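Local coordinates for uncharacterized protein BF1032 (Bacteroides fragilis, PDB 3NRH) that is of unknown function, a predominantly alpha-helical protein of the DUF5063 family, at residues Phe16-Ala21 / Ile123-Ile127; Ile62-Pro67 / Thr137-Ser141. One frame throughout, in Å; residues are numbered along the deposited sequence.

Contact 1. Residues Phe16-Ala21 / Ile123-Ile127; sequences FVTVAA and IKDFI
Phe16 opens the contact by laying the far corner of its ring against two side chains of the helix opposite. With CG anti to the backbone N (chi1 178°), the ring reaches across although its CB does not aim at residues 123-127. CE2 of Phe16 comes 3.5 Å from CE2 of Phe126, and CZ of Phe16 sits 4.2 Å from CD1 of Ile123. The Phe16 and Phe126 rings are tilted by 35° with centroids 5.6 Å apart, an oblique pair that is neither a parallel stack nor a T-shape. Val17, one residue on, turns its CG2 branch to the outer end of the Phe126 ring, 3.9 Å from CZ, the two side chains crossing at roughly a right angle. A turn later the CB of Ala20 points toward the neighbouring helix and fits between two gamma-methyls: CG2 of Ile123 is 3.4 Å from that CB, tighter than ordinary van der Waals contact, and CG2 of Ile127 is 3.6 Å from it. Ala21 closes the segment at the edge of the interface, where CD1 of Ile127 lies 3.8 Å from the CA of Ala21. The axes of segments 16-21 and 123-127, on helices 11-28 and 112-131, approach to 9.9 Å and cross at -126°. Leu49 and Ala53 of helix 35-54 pack on Phe16, while Leu142 and Cys145 of helix 135-169 pack on Phe126, so the aromatic pair lies where four helices of the bundle meet. With no hydrogen bond across it, the contact rests on apolar burial and on close fit, small alanine against branched isoleucines.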
ATOM      1  N   PHE A  16     -10.501   3.557  10.497  1.00 10.73           N
ATOM      2  CA  PHE A  16      -9.086   3.419  10.838  1.00 12.30           C
ATOM      3  C   PHE A  16      -8.964   2.517  12.070  1.00 10.21           C
ATOM      4  O   PHE A  16      -8.121   1.620  12.115  1.00  9.82           O
ATOM      5  CB  PHE A  16      -8.461   4.784  11.137  1.00 11.92           C
ATOM      6  CG  PHE A  16      -7.013   4.711  11.545  1.00  8.44           C
ATOM      7  CD1 PHE A  16      -6.049   4.241  10.655  1.00 11.22           C
ATOM      8  CD2 PHE A  16      -6.618   5.085  12.823  1.00  9.84           C
ATOM      9  CE1 PHE A  16      -4.706   4.145  11.041  1.00 15.14           C
ATOM     10  CE2 PHE A  16      -5.282   4.995  13.218  1.00 17.11           C
ATOM     11  CZ  PHE A  16      -4.326   4.523  12.325  1.00 17.24           C
ATOM     12  N   VAL A  17      -9.811   2.754  13.066  1.00 11.76           N
ATOM     13  CA  VAL A  17      -9.783   1.946  14.281  1.00 11.32           C
ATOM     14  C   VAL A  17      -9.968   0.471  13.935  1.00 10.16           C
ATOM     15  O   VAL A  17      -9.255  -0.387  14.455  1.00 11.38           O
ATOM     16  CB  VAL A  17     -10.875   2.398  15.288  1.00  8.45           C
ATOM     17  CG1 VAL A  17     -11.002   1.386  16.421  1.00 12.88           C
ATOM     18  CG2 VAL A  17     -10.510   3.771  15.868  1.00  9.58           C
ATOM     19  N   THR A  18     -10.910   0.182  13.038  1.00  8.94           N
ATOM     20  CA  THR A  18     -11.170  -1.194  12.629  1.00  7.99           C
ATOM     21  C   THR A  18      -9.949  -1.885  12.014  1.00 10.34           C
ATOM     22  O   THR A  18      -9.596  -2.996  12.412  1.00 10.13           O
ATOM     23  CB  THR A  18     -12.343  -1.253  11.640  1.00 10.12           C
ATOM     24  OG1 THR A  18     -13.511  -0.722  12.276  1.00 12.97           O
ATOM     25  CG2 THR A  18     -12.617  -2.694  11.210  1.00 15.24           C
ATOM     26  N   VAL A  19      -9.291  -1.245  11.052  1.00 11.17           N
ATOM     27  CA  VAL A  19      -8.124  -1.881  10.445  1.00  8.70           C
ATOM     28  C   VAL A  19      -6.948  -1.912  11.421  1.00  8.96           C
ATOM     29  O   VAL A  19      -6.155  -2.851  11.411  1.00  8.88           O
ATOM     30  CB  VAL A  19      -7.696  -1.175   9.131  1.00 14.44           C
ATOM     31  CG1 VAL A  19      -7.325   0.267   9.405  1.00 21.03           C
ATOM     32  CG2 VAL A  19      -6.531  -1.936   8.488  1.00 12.58           C
ATOM     33  N   ALA A  20      -6.839  -0.886  12.263  1.00  9.61           N
ATOM     34  CA  ALA A  20      -5.758  -0.828  13.244  1.00  9.88           C
ATOM     35  C   ALA A  20      -5.864  -2.025  14.197  1.00 12.69           C
ATOM     36  O   ALA A  20      -4.867  -2.671  14.519  1.00  9.62           O
ATOM     37  CB  ALA A  20      -5.827   0.482  14.028  1.00  9.32           C
ATOM     38  N   ALA A  21      -7.081  -2.321  14.642  1.00 10.85           N
ATOM     39  CA  ALA A  21      -7.299  -3.446  15.546  1.00 10.60           C
ATOM     40  C   ALA A  21      -7.011  -4.766  14.830  1.00  8.53           C
ATOM     41  O   ALA A  21      -6.423  -5.683  15.411  1.00 12.10           O
ATOM     42  CB  ALA A  21      -8.741  -3.429  16.073  1.00  9.37           C
ATOM     43  N   ILE A 123       0.446   1.933  16.653  1.00 10.51           N
ATOM     44  CA  ILE A 123      -0.949   1.539  16.447  1.00  9.66           C
ATOM     45  C   ILE A 123      -1.592   0.955  17.707  1.00 10.38           C
ATOM     46  O   ILE A 123      -2.709   1.326  18.069  1.00  8.98           O
ATOM     47  CB  ILE A 123      -1.075   0.513  15.300  1.00  9.53           C
ATOM     48  CG1 ILE A 123      -0.394   1.058  14.039  1.00 12.27           C
ATOM     49  CG2 ILE A 123      -2.556   0.229  15.011  1.00 11.35           C
ATOM     50  CD1 ILE A 123      -0.962   2.379  13.553  1.00 16.35           C
ATOM     51  N   LYS A 124      -0.884   0.047  18.378  1.00  8.82           N
ATOM     52  CA  LYS A 124      -1.408  -0.587  19.589  1.00  9.26           C
ATOM     53  C   LYS A 124      -1.662   0.414  20.718  1.00 12.01           C
ATOM     54  O   LYS A 124      -2.676   0.330  21.416  1.00 11.88           O
ATOM     55  CB  LYS A 124      -0.442  -1.671  20.076  1.00 10.23           C
ATOM     56  CG  LYS A 124      -0.907  -2.431  21.321  1.00 15.65           C
ATOM     57  CD  LYS A 124      -2.174  -3.238  21.062  1.00 11.40           C
ATOM     58  CE  LYS A 124      -2.557  -4.074  22.283  1.00 13.76           C
ATOM     59  NZ  LYS A 124      -3.732  -4.960  22.010  1.00 13.89           N
ATOM     60  N   ASP A 125      -0.742   1.356  20.908  1.00 10.37           N
ATOM     61  CA  ASP A 125      -0.916   2.353  21.964  1.00 13.24           C
ATOM     62  C   ASP A 125      -2.182   3.159  21.710  1.00 14.32           C
ATOM     63  O   ASP A 125      -2.928   3.484  22.639  1.00 13.54           O
ATOM     64  CB  ASP A 125       0.291   3.295  22.037  1.00 13.48           C
ATOM     65  CG  ASP A 125       1.478   2.675  22.754  1.00 21.37           C
ATOM     66  OD1 ASP A 125       1.314   1.600  23.372  1.00 19.57           O
ATOM     67  OD2 ASP A 125       2.577   3.270  22.713  1.00 20.86           O
ATOM     68  N   PHE A 126      -2.425   3.467  20.440  1.00 11.43           N
ATOM     69  CA  PHE A 126      -3.600   4.227  20.051  1.00 11.20           C
ATOM     70  C   PHE A 126      -4.926   3.488  20.298  1.00 12.39           C
ATOM     71  O   PHE A 126      -5.810   4.009  20.976  1.00 13.33           O
ATOM     72  CB  PHE A 126      -3.510   4.611  18.572  1.00 12.70           C
ATOM     73  CG  PHE A 126      -4.819   5.052  17.987  1.00 17.11           C
ATOM     74  CD1 PHE A 126      -5.475   6.177  18.481  1.00 19.07           C
ATOM     75  CD2 PHE A 126      -5.423   4.316  16.973  1.00 15.36           C
ATOM     76  CE1 PHE A 126      -6.719   6.559  17.972  1.00 22.10           C
ATOM     77  CE2 PHE A 126      -6.665   4.689  16.457  1.00 17.76           C
ATOM     78  CZ  PHE A 126      -7.313   5.813  16.960  1.00 21.48           C
ATOM     79  N   ILE A 127      -5.071   2.282  19.754  1.00 10.97           N
ATOM     80  CA  ILE A 127      -6.332   1.561  19.919  1.00 12.83           C
ATOM     81  C   ILE A 127      -6.638   1.135  21.350  1.00 12.69           C
ATOM     82  O   ILE A 127      -7.808   1.029  21.729  1.00  8.21           O
ATOM     83  CB  ILE A 127      -6.428   0.330  18.992  1.00 12.16           C
ATOM     84  CG1 ILE A 127      -5.313  -0.666  19.304  1.00 10.41           C
ATOM     85  CG2 ILE A 127      -6.392   0.790  17.534  1.00 16.80           C
ATOM     86  CD1 ILE A 127      -5.428  -1.965  18.517  1.00 20.05           C
TER

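Contact 2. Residues Ile62-Pro67 / Thr137-Ser141; sequences IGDESP and TMNDS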
ATOM      1  N   ILE A  62      -5.139  18.391  22.694  1.00 47.25           N
ATOM      2  CA  ILE A  62      -5.880  19.116  23.737  1.00 48.60           C
ATOM      3  C   ILE A  62      -4.874  19.230  24.877  1.00 54.85           C
ATOM      4  O   ILE A  62      -4.770  20.243  25.553  1.00 59.90           O
ATOM      5  CB  ILE A  62      -7.083  18.306  24.275  1.00 48.92           C
ATOM      6  CG1 ILE A  62      -8.103  18.064  23.160  1.00 48.83           C
ATOM      7  CG2 ILE A  62      -7.653  18.961  25.535  1.00 47.39           C
ATOM      8  CD1 ILE A  62      -8.452  19.237  22.329  1.00 52.98           C
ATOM      9  N   GLY A  63      -4.120  18.158  25.067  1.00 55.74           N
ATOM     10  CA  GLY A  63      -3.135  18.126  26.119  1.00 53.09           C
ATOM     11  C   GLY A  63      -3.796  17.633  27.384  1.00 52.55           C
ATOM     12  O   GLY A  63      -4.560  16.656  27.365  1.00 60.23           O
ATOM     13  N   ASP A  64      -3.533  18.342  28.475  1.00 45.52           N
ATOM     14  CA  ASP A  64      -4.039  17.964  29.777  1.00 49.67           C
ATOM     15  C   ASP A  64      -3.303  16.690  30.079  1.00 49.59           C
ATOM     16  O   ASP A  64      -2.088  16.603  29.990  1.00 58.42           O
ATOM     17  CB  ASP A  64      -5.535  17.642  29.759  1.00 51.73           C
ATOM     18  CG  ASP A  64      -6.386  18.747  30.327  1.00 58.40           C
ATOM     19  OD1 ASP A  64      -6.866  19.562  29.518  1.00 58.17           O
ATOM     20  OD2 ASP A  64      -6.588  18.798  31.564  1.00 64.06           O
ATOM     21  N   GLU A  65      -4.105  15.681  30.359  1.00 31.63           N
ATOM     22  CA  GLU A  65      -3.697  14.332  30.737  1.00 27.28           C
ATOM     23  C   GLU A  65      -3.106  13.492  29.606  1.00 21.52           C
ATOM     24  O   GLU A  65      -3.666  13.399  28.517  1.00 20.68           O
ATOM     25  CB  GLU A  65      -4.929  13.628  31.263  1.00 25.70           C
ATOM     26  CG  GLU A  65      -4.738  12.307  31.908  1.00 34.37           C
ATOM     27  CD  GLU A  65      -6.078  11.699  32.217  1.00 43.54           C
ATOM     28  OE1 GLU A  65      -6.980  12.476  32.596  1.00 42.19           O
ATOM     29  OE2 GLU A  65      -6.247  10.467  32.081  1.00 35.17           O
ATOM     30  N   SER A  66      -1.974  12.865  29.890  1.00 15.53           N
ATOM     31  CA  SER A  66      -1.287  12.003  28.929  1.00 18.61           C
ATOM     32  C   SER A  66      -2.069  10.704  28.775  1.00 16.25           C
ATOM     33  O   SER A  66      -2.541  10.132  29.757  1.00 21.05           O
ATOM     34  CB  SER A  66       0.134  11.682  29.424  1.00 18.64           C
ATOM     35  OG  SER A  66       0.892  12.864  29.598  1.00 20.75           O
ATOM     36  N   PRO A  67      -2.235  10.232  27.533  1.00 15.97           N
ATOM     37  CA  PRO A  67      -2.970   8.984  27.296  1.00 16.62           C
ATOM     38  C   PRO A  67      -2.174   7.820  27.880  1.00 14.89           C
ATOM     39  O   PRO A  67      -0.945   7.874  27.930  1.00 20.20           O
ATOM     40  CB  PRO A  67      -3.042   8.909  25.770  1.00 15.08           C
ATOM     41  CG  PRO A  67      -2.949  10.346  25.342  1.00 17.91           C
ATOM     42  CD  PRO A  67      -1.898  10.899  26.266  1.00 13.68           C
ATOM     43  N   THR A 137      -8.406  11.744  26.065  1.00 17.56           N
ATOM     44  CA  THR A 137      -7.265  10.918  25.697  1.00 18.41           C
ATOM     45  C   THR A 137      -7.521  10.136  24.416  1.00 17.78           C
ATOM     46  O   THR A 137      -6.580   9.716  23.750  1.00 19.34           O
ATOM     47  CB  THR A 137      -6.863   9.955  26.844  1.00 13.61           C
ATOM     48  OG1 THR A 137      -8.009   9.225  27.293  1.00 18.72           O
ATOM     49  CG2 THR A 137      -6.278  10.744  28.013  1.00 24.12           C
HETATM   50  N   MSE A 138      -8.791   9.936  24.071  1.00 16.31           N
HETATM   51  CA  MSE A 138      -9.122   9.245  22.833  1.00 18.57           C
HETATM   52  C   MSE A 138      -8.692  10.190  21.716  1.00 23.96           C
HETATM   53  O   MSE A 138      -8.114   9.774  20.708  1.00 19.73           O
HETATM   54  CB  MSE A 138     -10.631   8.984  22.733  1.00 18.40           C
HETATM   55  CG  MSE A 138     -11.147   7.866  23.630  1.00 24.72           C
HETATM   56 SE   MSE A 138     -13.083   7.693  23.542  1.00 32.65          SE
HETATM   57  CE  MSE A 138     -13.226   6.852  21.817  1.00 21.82           C
ATOM     58  N   ASN A 139      -8.968  11.474  21.912  1.00 17.32           N
ATOM     59  CA  ASN A 139      -8.610  12.480  20.923  1.00 17.58           C
ATOM     60  C   ASN A 139      -7.104  12.667  20.820  1.00 18.59           C
ATOM     61  O   ASN A 139      -6.549  12.705  19.719  1.00 16.59           O
ATOM     62  CB  ASN A 139      -9.270  13.818  21.259  1.00 20.30           C
ATOM     63  CG  ASN A 139      -8.825  14.930  20.332  1.00 18.42           C
ATOM     64  OD1 ASN A 139      -7.768  15.528  20.524  1.00 27.66           O
ATOM     65  ND2 ASN A 139      -9.620  15.197  19.309  1.00 21.53           N
ATOM     66  N   ASP A 140      -6.442  12.783  21.968  1.00 18.05           N
ATOM     67  CA  ASP A 140      -4.998  12.977  21.981  1.00 17.48           C
ATOM     68  C   ASP A 140      -4.225  11.776  21.462  1.00 15.34           C
ATOM     69  O   ASP A 140      -3.225  11.943  20.764  1.00 15.22           O
ATOM     70  CB  ASP A 140      -4.532  13.362  23.387  1.00 16.54           C
ATOM     71  CG  ASP A 140      -4.845  14.813  23.716  1.00 37.06           C
ATOM     72  OD1 ASP A 140      -5.591  15.439  22.932  1.00 26.99           O
ATOM     73  OD2 ASP A 140      -4.351  15.326  24.744  1.00 32.90           O
ATOM     74  N   SER A 141      -4.680  10.565  21.780  1.00 14.09           N
ATOM     75  CA  SER A 141      -3.986   9.372  21.292  1.00 15.12           C
ATOM     76  C   SER A 141      -4.093   9.329  19.768  1.00 16.44           C
ATOM     77  O   SER A 141      -3.158   8.917  19.081  1.00 12.15           O
ATOM     78  CB  SER A 141      -4.576   8.093  21.912  1.00 20.27           C
ATOM     79  OG  SER A 141      -5.941   7.899  21.567  1.00 18.89           O
TER
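Asp140 grips the loop 62-67 with both carboxylate oxygens, each taking one of two successive backbone N-H groups. Ile62 N reaches OD1 of Asp140 at 3.0 Å in a nearly straight bond (164°), and Gly63 N reaches OD2 of Asp140 at 2.9 Å in a more bent one (136°). Both donors arrive on the syn sides of the oxygens, somewhat out of the carboxylate plane. CG of Asp140, anti to the carbonyl carbon (chi1 -76°), carries the group out to this turn of the loop. Beside the gripped N-H, CB of Ile62 lies 3.5 Å from OD1 of Asp140. The backbone of Gly63, with positive phi, takes a shape that suits glycine. The other close-fitting part is apolar: the Pro67 ring lies against helix 135-169, its CG 3.9 Å from CB of Asp140, while CG2 of Thr137 meets CA of Pro67 at 3.8 Å. The other branch of Thr137, OG1, is hydrogen-bonded to Leu134 O, close to the start of the helix. Toward solvent the contact thins. Glu65 is exposed, its extended chain bringing OE2 no closer than 4.1 Å to CG2 of Thr137, and its side chain also brushes Leu134. Gly63 O lies 2.9 Å from OD2 of Asp140, two acceptors side by side without a bond; the N-H groups would favour a charged carboxylate and this oxygen would oppose it, which leaves the ionisation open. Two main-chain N-H groups held by one carboxylate tie the turn at Ile62-Gly63 to helix 135-169.

Contact 1 lies nearer the middle of the chain, about 8 Å from its centre, and joins two helices of the bundle; contact 2, about 20 Å out, ties the loop between helices 35-54 and 73-87 to helix 135-169. Four of the seven touching residues in contact 1 are buried and none is exposed, and its chemistry is wholly apolar. Contact 2 mixes buried helix residues with exposed loop residues and adds a carboxylate binding backbone N-H groups. Helices 112-131 and 135-169 are consecutive, and the contacts meet between them, CD1 of Phe126 packing 3.6 Å from OG of Ser141, though their centres are about 16 Å apart.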